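Long-range contacts in histidinol dehydrogenase (Elizabethkingia anophelis NUHP1, PDB 6AN0), which probably catalyses the two NAD-dependent oxidations that convert L-histidinol through L-histidinaldehyde to L-histidine, the final step of histidine biosynthesis, with one zinc ion per subunit: residues V243-D248 with V272-T277; K21-R26 with Q308-V313; G403-G408 with V429-L434; N47-A52 with G202-E207. One frame throughout, in Å; residues are numbered along the deposited sequence.

Interaction 1: residues V243-D248 with V272-T277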
loop_
_atom_site.group_PDB
_atom_site.type_symbol
_atom_site.label_atom_id
_atom_site.label_comp_id
_atom_site.label_asym_id
_atom_site.label_seq_id
_atom_site.Cartn_x
_atom_site.Cartn_y
_atom_site.Cartn_z
ATOM N N VAL A 243 -6.805 16.462 14.484
ATOM C CA VAL A 243 -8.165 16.664 13.993
ATOM C C VAL A 243 -8.265 18.060 13.393
ATOM O O VAL A 243 -7.628 19.011 13.855
ATOM C CB VAL A 243 -9.245 16.463 15.097
ATOM C CG1 VAL A 243 -9.154 17.552 16.178
ATOM C CG2 VAL A 243 -10.656 16.444 14.494
ATOM N N LEU A 244 -9.086 18.182 12.356
ATOM C CA LEU A 244 -9.500 19.474 11.837
ATOM C C LEU A 244 -11.018 19.509 11.872
ATOM O O LEU A 244 -11.669 18.558 11.428
ATOM C CB LEU A 244 -8.966 19.703 10.417
ATOM C CG LEU A 244 -9.184 21.071 9.759
ATOM C CD1 LEU A 244 -8.052 21.356 8.779
ATOM C CD2 LEU A 244 -10.547 21.149 9.037
ATOM N N VAL A 245 -11.570 20.574 12.447
ATOM C CA VAL A 245 -13.010 20.780 12.554
ATOM C C VAL A 245 -13.387 21.986 11.709
ATOM O O VAL A 245 -12.714 23.020 11.759
ATOM C CB VAL A 245 -13.443 20.998 14.019
ATOM C CG1 VAL A 245 -14.971 21.189 14.117
ATOM C CG2 VAL A 245 -12.954 19.858 14.899
ATOM N N ILE A 246 -14.482 21.861 10.958
ATOM C CA ILE A 246 -15.100 22.977 10.244
ATOM C C ILE A 246 -16.452 23.258 10.894
ATOM O O ILE A 246 -17.302 22.360 10.990
ATOM C CB ILE A 246 -15.270 22.673 8.749
ATOM C CG1 ILE A 246 -13.903 22.390 8.105
ATOM C CG2 ILE A 246 -15.981 23.831 8.050
ATOM C CD1 ILE A 246 -13.986 22.109 6.583
ATOM N N ALA A 247 -16.665 24.502 11.325
ATOM C CA ALA A 247 -17.854 24.863 12.095
ATOM C C ALA A 247 -18.510 26.117 11.530
ATOM O O ALA A 247 -17.837 27.128 11.324
ATOM C CB ALA A 247 -17.487 25.091 13.570
ATOM N N ASP A 248 -19.825 26.066 11.304
ATOM C CA ASP A 248 -20.568 27.265 10.941
ATOM C C ASP A 248 -21.489 27.639 12.104
ATOM O O ASP A 248 -21.344 27.124 13.219
ATOM C CB ASP A 248 -21.308 27.066 9.604
ATOM C CG ASP A 248 -22.433 26.040 9.678
ATOM O OD1 ASP A 248 -22.759 25.552 10.776
ATOM O OD2 ASP A 248 -23.000 25.719 8.608
ATOM N N VAL A 272 -4.534 20.206 16.766
ATOM C CA VAL A 272 -5.920 20.406 16.360
ATOM C C VAL A 272 -6.030 21.715 15.587
ATOM O O VAL A 272 -5.316 22.690 15.851
ATOM C CB VAL A 272 -6.908 20.372 17.554
ATOM C CG1 VAL A 272 -6.624 19.171 18.463
ATOM C CG2 VAL A 272 -6.872 21.677 18.347
ATOM N N ILE A 273 -6.936 21.722 14.610
ATOM C CA ILE A 273 -7.198 22.879 13.766
ATOM C C ILE A 273 -8.695 23.125 13.793
ATOM O O ILE A 273 -9.474 22.207 13.514
ATOM C CB ILE A 273 -6.730 22.651 12.314
ATOM C CG1 ILE A 273 -5.250 22.253 12.276
ATOM C CG2 ILE A 273 -6.977 23.908 11.479
ATOM C CD1 ILE A 273 -4.320 23.377 12.611
ATOM N N LEU A 274 -9.099 24.347 14.142
ATOM C CA LEU A 274 -10.501 24.758 14.090
ATOM C C LEU A 274 -10.669 25.834 13.021
ATOM O O LEU A 274 -10.051 26.901 13.105
ATOM C CB LEU A 274 -10.972 25.274 15.455
ATOM C CG LEU A 274 -12.358 25.935 15.533
ATOM C CD1 LEU A 274 -13.459 24.967 15.108
ATOM C CD2 LEU A 274 -12.630 26.466 16.939
ATOM N N LEU A 275 -11.491 25.546 12.012
ATOM C CA LEU A 275 -11.865 26.503 10.978
ATOM C C LEU A 275 -13.312 26.903 11.217
ATOM O O LEU A 275 -14.172 26.027 11.356
ATOM C CB LEU A 275 -11.720 25.896 9.575
ATOM C CG LEU A 275 -10.386 25.251 9.188
ATOM C CD1 LEU A 275 -10.461 24.759 7.746
ATOM C CD2 LEU A 275 -9.242 26.234 9.360
ATOM N N THR A 276 -13.584 28.206 11.300
ATOM C CA THR A 276 -14.957 28.669 11.482
ATOM C C THR A 276 -15.299 29.690 10.408
ATOM O O THR A 276 -14.413 30.357 9.863
ATOM C CB THR A 276 -15.200 29.297 12.879
ATOM O OG1 THR A 276 -14.525 30.556 12.970
ATOM C CG2 THR A 276 -14.705 28.394 13.989
ATOM N N THR A 277 -16.595 29.815 10.104
ATOM C CA THR A 277 -17.028 30.838 9.160
ATOM C C THR A 277 -17.352 32.178 9.813
ATOM O O THR A 277 -17.642 33.133 9.087
ATOM C CB THR A 277 -18.249 30.382 8.342
ATOM O OG1 THR A 277 -19.317 29.988 9.215
ATOM C CG2 THR A 277 -17.874 29.228 7.422
#

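Interaction 2: residues K21-R26 with Q308-V313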
loop_
_atom_site.group_PDB
_atom_site.type_symbol
_atom_site.label_atom_id
_atom_site.label_comp_id
_atom_site.label_asym_id
_atom_site.label_seq_id
_atom_site.Cartn_x
_atom_site.Cartn_y
_atom_site.Cartn_z
ATOM N N LYS A 21 0.314 28.255 3.365
ATOM C CA LYS A 21 1.473 27.367 3.374
ATOM C C LYS A 21 2.045 27.219 4.776
ATOM O O LYS A 21 2.482 26.130 5.167
ATOM C CB LYS A 21 2.543 27.894 2.412
ATOM N N ASN A 22 2.026 28.298 5.560
ATOM C CA ASN A 22 2.544 28.233 6.922
ATOM C C ASN A 22 1.520 27.688 7.908
ATOM O O ASN A 22 1.892 26.987 8.857
ATOM C CB ASN A 22 3.018 29.618 7.358
ATOM C CG ASN A 22 4.135 30.130 6.491
ATOM O OD1 ASN A 22 4.064 31.231 5.949
ATOM N ND2 ASN A 22 5.169 29.313 6.325
ATOM N N LEU A 23 0.238 27.974 7.699
ATOM C CA LEU A 23 -0.775 27.557 8.658
ATOM C C LEU A 23 -1.101 26.069 8.587
ATOM O O LEU A 23 -1.717 25.549 9.522
ATOM C CB LEU A 23 -2.045 28.383 8.463
ATOM C CG LEU A 23 -1.851 29.870 8.757
ATOM C CD1 LEU A 23 -3.110 30.653 8.425
ATOM C CD2 LEU A 23 -1.450 30.073 10.210
ATOM N N ILE A 24 -0.698 25.362 7.524
ATOM C CA ILE A 24 -0.960 23.925 7.438
ATOM C C ILE A 24 0.144 23.085 8.068
ATOM O O ILE A 24 0.038 21.852 8.087
ATOM C CB ILE A 24 -1.168 23.482 5.974
ATOM C CG1 ILE A 24 0.031 23.884 5.109
ATOM C CG2 ILE A 24 -2.457 24.063 5.412
ATOM C CD1 ILE A 24 -0.104 23.470 3.654
ATOM N N GLN A 25 1.199 23.709 8.593
ATOM C CA GLN A 25 2.351 22.960 9.082
ATOM C C GLN A 25 2.056 22.265 10.407
ATOM O O GLN A 25 1.549 22.880 11.353
ATOM C CB GLN A 25 3.550 23.894 9.245
ATOM C CG GLN A 25 4.010 24.519 7.951
ATOM C CD GLN A 25 4.518 23.490 6.967
ATOM O OE1 GLN A 25 5.055 22.450 7.359
ATOM N NE2 GLN A 25 4.345 23.767 5.681
ATOM N N ARG A 26 2.382 20.976 10.479
ATOM C CA ARG A 26 2.402 20.296 11.758
ATOM C C ARG A 26 3.592 20.796 12.575
ATOM O O ARG A 26 4.505 21.426 12.032
ATOM C CB ARG A 26 2.489 18.782 11.566
ATOM C CG ARG A 26 1.145 18.104 11.323
ATOM C CD ARG A 26 0.602 18.434 9.945
ATOM N NE ARG A 26 -0.535 17.585 9.589
ATOM C CZ ARG A 26 -1.177 17.661 8.429
ATOM N NH1 ARG A 26 -0.792 18.558 7.529
ATOM N NH2 ARG A 26 -2.205 16.851 8.173
ATOM N N GLN A 308 0.531 24.327 19.865
ATOM C CA GLN A 308 0.817 24.187 18.442
ATOM C C GLN A 308 -0.445 24.186 17.586
ATOM O O GLN A 308 -0.357 23.977 16.371
ATOM C CB GLN A 308 1.607 22.898 18.183
ATOM C CG GLN A 308 2.680 22.568 19.214
ATOM C CD GLN A 308 3.994 23.316 18.989
ATOM O OE1 GLN A 308 4.320 23.743 17.869
ATOM N NE2 GLN A 308 4.763 23.469 20.065
ATOM N N SER A 309 -1.606 24.424 18.182
ATOM C CA SER A 309 -2.885 24.364 17.490
ATOM C C SER A 309 -3.310 25.752 17.014
ATOM O O SER A 309 -2.751 26.773 17.421
ATOM C CB SER A 309 -3.937 23.739 18.410
ATOM O OG SER A 309 -3.567 22.397 18.708
ATOM N N ARG A 310 -4.303 25.784 16.117
ATOM C CA ARG A 310 -4.681 27.021 15.438
ATOM C C ARG A 310 -6.192 27.094 15.276
ATOM O O ARG A 310 -6.811 26.112 14.864
ATOM C CB ARG A 310 -4.022 27.121 14.050
ATOM C CG ARG A 310 -2.525 26.849 14.043
ATOM C CD ARG A 310 -1.882 27.162 12.708
ATOM N NE ARG A 310 -0.429 27.082 12.820
ATOM C CZ ARG A 310 0.300 26.054 12.404
ATOM N NH1 ARG A 310 -0.283 25.019 11.817
ATOM N NH2 ARG A 310 1.620 26.070 12.558
ATOM N N GLY A 311 -6.772 28.249 15.588
ATOM C CA GLY A 311 -8.139 28.576 15.200
ATOM C C GLY A 311 -8.131 29.641 14.114
ATOM O O GLY A 311 -7.483 30.681 14.255
ATOM N N ILE A 312 -8.854 29.367 13.028
ATOM C CA ILE A 312 -8.788 30.191 11.826
ATOM C C ILE A 312 -10.199 30.537 11.377
ATOM O O ILE A 312 -11.038 29.645 11.210
ATOM C CB ILE A 312 -8.023 29.466 10.700
ATOM C CG1 ILE A 312 -6.656 28.997 11.214
ATOM C CG2 ILE A 312 -7.881 30.377 9.477
ATOM C CD1 ILE A 312 -5.913 28.078 10.272
ATOM N N VAL A 313 -10.457 31.825 11.160
ATOM C CA VAL A 313 -11.719 32.284 10.587
ATOM C C VAL A 313 -11.542 32.468 9.086
ATOM O O VAL A 313 -10.632 33.175 8.638
ATOM C CB VAL A 313 -12.206 33.584 11.248
ATOM C CG1 VAL A 313 -13.484 34.048 10.572
ATOM C CG2 VAL A 313 -12.444 33.361 12.723
#

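Interaction 3: residues G403-G408 with V429-L434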
loop_
_atom_site.group_PDB
_atom_site.type_symbol
_atom_site.label_atom_id
_atom_site.label_comp_id
_atom_site.label_asym_id
_atom_site.label_seq_id
_atom_site.Cartn_x
_atom_site.Cartn_y
_atom_site.Cartn_z
ATOM N N GLY A 403 -9.871 -16.014 -28.585
ATOM C CA GLY A 403 -9.262 -14.875 -27.912
ATOM C C GLY A 403 -7.862 -14.566 -28.412
ATOM O O GLY A 403 -7.545 -13.417 -28.724
ATOM N N ILE A 404 -7.002 -15.588 -28.501
ATOM C CA ILE A 404 -5.631 -15.316 -28.931
ATOM C C ILE A 404 -5.590 -14.982 -30.420
ATOM O O ILE A 404 -4.760 -14.178 -30.857
ATOM C CB ILE A 404 -4.692 -16.489 -28.565
ATOM C CG1 ILE A 404 -3.220 -16.074 -28.705
ATOM C CG2 ILE A 404 -4.970 -17.730 -29.407
ATOM C CD1 ILE A 404 -2.823 -14.897 -27.817
ATOM N N GLN A 405 -6.495 -15.553 -31.223
ATOM C CA GLN A 405 -6.578 -15.122 -32.616
ATOM C C GLN A 405 -6.991 -13.654 -32.718
ATOM O O GLN A 405 -6.597 -12.962 -33.661
ATOM C CB GLN A 405 -7.552 -16.013 -33.389
ATOM C CG GLN A 405 -6.966 -17.361 -33.778
ATOM C CD GLN A 405 -7.988 -18.301 -34.384
ATOM O OE1 GLN A 405 -9.168 -18.274 -34.025
ATOM N NE2 GLN A 405 -7.540 -19.142 -35.314
ATOM N N ASN A 406 -7.742 -13.159 -31.732
ATOM C CA ASN A 406 -8.240 -11.786 -31.726
ATOM C C ASN A 406 -7.132 -10.789 -31.372
ATOM O O ASN A 406 -6.821 -9.885 -32.156
ATOM C CB ASN A 406 -9.414 -11.699 -30.743
ATOM C CG ASN A 406 -9.945 -10.291 -30.557
ATOM O OD1 ASN A 406 -9.744 -9.406 -31.389
ATOM N ND2 ASN A 406 -10.638 -10.080 -29.444
ATOM N N ILE A 407 -6.507 -10.952 -30.201
ATOM C CA ILE A 407 -5.520 -9.972 -29.749
ATOM C C ILE A 407 -4.102 -10.330 -30.169
ATOM O O ILE A 407 -3.191 -9.500 -30.013
ATOM C CB ILE A 407 -5.569 -9.789 -28.218
ATOM C CG1 ILE A 407 -5.205 -11.085 -27.489
ATOM C CG2 ILE A 407 -6.938 -9.303 -27.802
ATOM C CD1 ILE A 407 -5.089 -10.916 -25.954
ATOM N N GLY A 408 -3.884 -11.535 -30.691
ATOM C CA GLY A 408 -2.561 -12.025 -31.013
ATOM C C GLY A 408 -1.745 -11.169 -31.971
ATOM O O GLY A 408 -0.595 -10.806 -31.685
ATOM N N VAL A 429 3.403 -19.167 -31.870
ATOM C CA VAL A 429 3.228 -20.619 -31.845
ATOM C C VAL A 429 1.770 -21.006 -31.606
ATOM O O VAL A 429 1.299 -22.022 -32.135
ATOM C CB VAL A 429 4.165 -21.277 -30.814
ATOM C CG1 VAL A 429 5.610 -21.054 -31.216
ATOM C CG2 VAL A 429 3.888 -20.764 -29.392
ATOM N N ARG A 430 1.027 -20.218 -30.830
ATOM C CA ARG A 430 -0.401 -20.498 -30.672
ATOM C C ARG A 430 -1.154 -20.278 -31.981
ATOM O O ARG A 430 -1.962 -21.120 -32.393
ATOM C CB ARG A 430 -1.006 -19.635 -29.561
ATOM C CG ARG A 430 -1.018 -20.273 -28.174
ATOM C CD ARG A 430 0.155 -19.787 -27.354
ATOM N NE ARG A 430 0.093 -20.171 -25.941
ATOM C CZ ARG A 430 1.115 -20.027 -25.101
ATOM N NH1 ARG A 430 2.251 -19.503 -25.545
ATOM N NH2 ARG A 430 1.012 -20.391 -23.822
ATOM N N LEU A 431 -0.906 -19.150 -32.651
ATOM C CA LEU A 431 -1.627 -18.860 -33.888
ATOM C C LEU A 431 -1.342 -19.907 -34.954
ATOM O O LEU A 431 -2.261 -20.365 -35.641
ATOM C CB LEU A 431 -1.260 -17.472 -34.401
ATOM C CG LEU A 431 -1.480 -16.310 -33.440
ATOM C CD1 LEU A 431 -1.004 -15.006 -34.072
ATOM C CD2 LEU A 431 -2.945 -16.216 -32.989
ATOM N N LYS A 432 -0.074 -20.298 -35.114
ATOM C CA LYS A 432 0.246 -21.295 -36.131
ATOM C C LYS A 432 -0.391 -22.640 -35.810
ATOM O O LYS A 432 -0.777 -23.378 -36.723
ATOM C CB LYS A 432 1.762 -21.441 -36.278
ATOM C CG LYS A 432 2.479 -20.178 -36.751
ATOM C CD LYS A 432 3.907 -20.487 -37.207
ATOM C CE LYS A 432 4.915 -19.436 -36.731
ATOM N NZ LYS A 432 5.586 -19.791 -35.434
ATOM N N SER A 433 -0.527 -22.964 -34.520
ATOM C CA SER A 433 -1.133 -24.227 -34.108
ATOM C C SER A 433 -2.604 -24.292 -34.502
ATOM O O SER A 433 -3.078 -25.328 -34.981
ATOM C CB SER A 433 -0.975 -24.397 -32.598
ATOM O OG SER A 433 -1.575 -25.591 -32.145
ATOM N N LEU A 434 -3.339 -23.195 -34.302
ATOM C CA LEU A 434 -4.743 -23.143 -34.703
ATOM C C LEU A 434 -4.885 -23.036 -36.216
ATOM O O LEU A 434 -5.824 -23.595 -36.795
ATOM C CB LEU A 434 -5.431 -21.963 -34.020
ATOM C CG LEU A 434 -5.345 -21.947 -32.495
ATOM C CD1 LEU A 434 -5.673 -20.566 -31.922
ATOM C CD2 LEU A 434 -6.269 -23.011 -31.916
#

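Interaction 4: residues N47-A52 with G202-E207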
loop_
_atom_site.group_PDB
_atom_site.type_symbol
_atom_site.label_atom_id
_atom_site.label_comp_id
_atom_site.label_asym_id
_atom_site.label_seq_id
_atom_site.Cartn_x
_atom_site.Cartn_y
_atom_site.Cartn_z
ATOM N N ASN A 47 20.986 -12.735 15.167
ATOM C CA ASN A 47 22.003 -13.653 15.664
ATOM C C ASN A 47 21.575 -14.392 16.926
ATOM O O ASN A 47 21.898 -15.572 17.083
ATOM C CB ASN A 47 23.324 -12.914 15.935
ATOM C CG ASN A 47 23.971 -12.378 14.668
ATOM O OD1 ASN A 47 23.808 -12.938 13.581
ATOM N ND2 ASN A 47 24.707 -11.282 14.803
ATOM N N GLU A 48 20.866 -13.731 17.840
ATOM C CA GLU A 48 20.579 -14.313 19.143
ATOM C C GLU A 48 19.109 -14.646 19.355
ATOM O O GLU A 48 18.784 -15.275 20.366
ATOM C CB GLU A 48 21.042 -13.368 20.268
ATOM C CG GLU A 48 22.530 -13.016 20.255
ATOM C CD GLU A 48 23.440 -14.200 20.550
ATOM O OE1 GLU A 48 22.954 -15.240 21.051
ATOM O OE2 GLU A 48 24.655 -14.082 20.281
ATOM N N LYS A 49 18.220 -14.227 18.443
ATOM C CA LYS A 49 16.810 -14.614 18.444
ATOM C C LYS A 49 16.141 -14.433 19.806
ATOM O O LYS A 49 16.139 -13.317 20.339
ATOM C CB LYS A 49 16.674 -16.047 17.930
ATOM C CG LYS A 49 17.285 -16.214 16.534
ATOM C CD LYS A 49 17.329 -17.658 16.091
ATOM C CE LYS A 49 18.191 -17.816 14.845
ATOM N NZ LYS A 49 17.743 -16.925 13.735
ATOM N N ASP A 50 15.542 -15.500 20.360
ATOM C CA ASP A 50 14.815 -15.366 21.626
ATOM C C ASP A 50 15.695 -14.794 22.730
ATOM O O ASP A 50 15.201 -14.104 23.629
ATOM C CB ASP A 50 14.275 -16.724 22.090
ATOM C CG ASP A 50 12.925 -17.074 21.479
ATOM O OD1 ASP A 50 12.384 -16.279 20.676
ATOM O OD2 ASP A 50 12.401 -18.159 21.817
ATOM N N LYS A 51 16.992 -15.095 22.706
ATOM C CA LYS A 51 17.856 -14.579 23.765
ATOM C C LYS A 51 17.963 -13.066 23.678
ATOM O O LYS A 51 17.968 -12.379 24.706
ATOM C CB LYS A 51 19.235 -15.227 23.697
ATOM C CG LYS A 51 19.266 -16.654 24.216
ATOM C CD LYS A 51 20.680 -17.214 24.235
ATOM C CE LYS A 51 21.258 -17.292 22.838
ATOM N NZ LYS A 51 22.554 -18.031 22.812
ATOM N N ALA A 52 18.025 -12.530 22.454
ATOM C CA ALA A 52 18.006 -11.082 22.270
ATOM C C ALA A 52 16.693 -10.474 22.752
ATOM O O ALA A 52 16.697 -9.437 23.431
ATOM C CB ALA A 52 18.248 -10.736 20.798
ATOM N N GLY A 202 11.859 -13.207 12.589
ATOM C CA GLY A 202 11.447 -14.435 13.248
ATOM C C GLY A 202 12.432 -14.863 14.316
ATOM O O GLY A 202 13.627 -14.587 14.204
ATOM N N THR A 203 11.946 -15.510 15.366
ATOM C CA THR A 203 12.794 -16.157 16.362
ATOM C C THR A 203 12.272 -17.569 16.578
ATOM O O THR A 203 11.336 -18.013 15.904
ATOM C CB THR A 203 12.817 -15.387 17.690
ATOM O OG1 THR A 203 11.528 -15.468 18.315
ATOM C CG2 THR A 203 13.185 -13.915 17.473
ATOM N N GLU A 204 12.875 -18.279 17.536
ATOM C CA GLU A 204 12.376 -19.604 17.878
ATOM C C GLU A 204 10.916 -19.557 18.312
ATOM O O GLU A 204 10.154 -20.482 18.017
ATOM C CB GLU A 204 13.231 -20.230 18.978
ATOM C CG GLU A 204 14.694 -20.404 18.617
ATOM C CD GLU A 204 15.564 -19.299 19.181
ATOM O OE1 GLU A 204 15.022 -18.209 19.457
ATOM O OE2 GLU A 204 16.783 -19.521 19.350
ATOM N N THR A 205 10.502 -18.491 18.996
ATOM C CA THR A 205 9.142 -18.399 19.518
ATOM C C THR A 205 8.185 -17.650 18.599
ATOM O O THR A 205 6.988 -17.962 18.581
ATOM C CB THR A 205 9.155 -17.727 20.897
ATOM O OG1 THR A 205 10.026 -18.463 21.768
ATOM C CG2 THR A 205 7.764 -17.689 21.517
ATOM N N ILE A 206 8.672 -16.691 17.819
ATOM C CA ILE A 206 7.817 -15.818 17.021
ATOM C C ILE A 206 8.098 -16.100 15.553
ATOM O O ILE A 206 9.210 -15.863 15.070
ATOM C CB ILE A 206 8.047 -14.341 17.368
ATOM C CG1 ILE A 206 7.787 -14.118 18.869
ATOM C CG2 ILE A 206 7.181 -13.422 16.490
ATOM C CD1 ILE A 206 8.125 -12.713 19.391
ATOM N N GLU A 207 7.098 -16.621 14.839
ATOM C CA GLU A 207 7.222 -16.778 13.396
ATOM C C GLU A 207 7.159 -15.409 12.731
ATOM O O GLU A 207 6.419 -14.524 13.168
ATOM C CB GLU A 207 6.116 -17.676 12.845
HETATM O O HOH W 1 18.001 -18.136 21.250
HETATM O O HOH W 2 16.218 -13.956 13.785
#

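Interaction 1: residues V243-D248 with V272-T277
Strand 242-247, helix 253-264 and strand 271-276 form a beta-alpha-beta unit, and this contact pairs its two parallel strands. The axes of the two segments lie 4.7 Å apart at 13°. On the first strand V243, V245 and A247 bond to the second, and L244 and I246 turn to strand 331-335. I273 N donates to V243 O and L275 N to V245 O. I273 O and L275 O accept from V245 N and A247 N. The L275 N to V245 O bond is the shortest, at 2.8 Å, and nearly straight at 174°. T277 N to A247 O, at 3.2 Å, carries the ladder one residue past the second strand.

On one face, L244 CG is anti to its backbone N (chi1 -174°). This sends CD2 obliquely to L275 CD1, 3.8 Å away, while CD1 meets I273 CG2. On the other face V243 and V272 lie side by side, their CG1 atoms 3.8 Å apart. L274 CD1 leans over V245 CB.

Helices 253-264 and 279-293 cover this face; helix 317-327 covers L244 and I246. Strand 331-335 lies along the other edge of strand 242-247, and its first residue, H331, probably substrate-binding, touches V243.

Interaction 2: residues K21-R26 with Q308-V313
Helix 20-23 ends and turns into a loop beside the start of strand 310-313, with the closest CA pair, L23 and R310, 7.8 Å apart and no backbone bond between the segments. The gap is crossed by the side chain of R310. Its CG is anti to the carbonyl carbon (chi1 -49°), and the chain runs extended from CG to NE. This carries the guanidinium to the carbonyl of Q25, just after the helix. An arginine from a strand thus grips a backbone oxygen just beyond a helix C-terminus.

R310 NH1 donates to Q25 O over 2.9 Å. The acceptor lies in the guanidinium plane, and the bond meets a lone pair of Q25 O in the carbonyl plane. R310 NH2 adds a weak bond of 3.4 Å to the same oxygen. Q271 NE2 also donates to Q25 O, so three N-H groups converge on this one carbonyl. N22 O and L23 CA lie over one face of the guanidinium, offset toward its rim. Q25 NE2 turns back to K21 O at 3.1 Å and ties the loop to the helix.

The rest is apolar. L23 CD2 lies obliquely against the R310 CD methylene, 3.9 Å away, and L23 CD1 touches I312 CD1 at 4.2 Å. F323 of helix 317-327 packs on both L23 and I312, and Y12 of strand 10-13 touches L23, R310 and I312. Away from the zinc and substrate sites, this contact joins the N-terminal segment to one face of a parallel alpha/beta sheet, in which strand 310-313 lies between strands 10-13 and 271-276.

Interaction 3: residues G403-G408 with V429-L434
L431 is the central side chain of the contact between helix 401-417 and helix 421-435. From CB the chain continues to CG, which is anti to the carbonyl carbon (chi1 -56°), and this swings the branch toward the other helix. CD2 then settles on the backbone of the first helix. It lies 3.5 Å from I404 O and 3.8 Å from Q405 CA, and touches I404 CG1 and Q405 CG more loosely. CD1 turns toward the bare backbone of G408, with G408 C 4.4 Å away.

One turn after L431, L434 makes the second contact. Its CD1 lies 3.9 Å from I404 CG2, and Q405 CG is equally near. The extended Q405 chain crosses L434 obliquely, so that its NE2 rests 3.8 Å from L434 CB. The two short helix axes cross at -126° and come within 9.8 Å.

R430 contributes only its root, with CB 4.3 Å from I404 CG1. Its NH1 bonds A426 O of the same helix, while NH2 forms a salt bridge to D259 and NE a hydrogen bond to N356 O, both of the second subunit. F357 of the second subunit packs on L434. No hydrogen bond joins the two segments, so the helices are held by van der Waals packing, mostly of aliphatic carbons, with I404 O and the Q405 amide also in touch. The charge of R430 serves mainly the subunit interface.

Interaction 4: residues N47-A52 with G202-E207
Direct hydrogen bonds centre on the carboxylate of D50. T203 OG1 donates to D50 OD1 at 2.6 Å, nearly along the C-O axis. T205 OG1 donates to D50 OD2 at a very short 2.4 Å, on the syn lone pair. A weak bond from T205 N also reaches OD1. The two hydroxyls thus hold one oxygen each and fix the rotation of the group. In the other direction, D50 N donates to E204 OE1 over 2.9 Å, at the start of helix 50-61. T203 OG1 also accepts from I206 N at 3.1 Å, an ST motif within the loop.

Like charges meet here too. D50 OD1 and E204 OE1 are 3.5 Å apart, with the carboxylate planes turned by 50°. This closeness may raise the pKa of one of them.

Packing is modest. E204 bends at chi2 to lay its carboxylate on K49, with OE1 3.1 Å from K49 CB. T203 CG2 rests on K49 C.

Water bridges add to the contact. One water donates to both E48 O and E204 OE2. Another donates to G202 O and takes a weak bond from K49 NZ.

This surface contact joins the junction of helices 35-48 and 50-61 to the loop between helix 192-201 and strand 211-213. T203 and I206 pack on A198 of that helix, and T205 and I206 on Y188 of strand 186-189.

From the N terminus, interaction 2 opens first, at 21-26, and closes last but one, at 308-313. Its long loop encloses two others in series: interaction 4, from 47-52 to 202-207, and then interaction 1, from 243-248 to 272-277. Interaction 3 follows separately near the C terminus, and no loops cross. Interactions 1 and 2 touch, because strands 271-276 and 310-313 are neighbours in one parallel sheet. Interaction 4 lies on the opposite side of the chain's centre, about 48 Å from interaction 1 between centres, beside strands of the mixed sheet. Interaction 3 joins the last two helices, about 61 Å from interaction 1 between centres, against the second subunit.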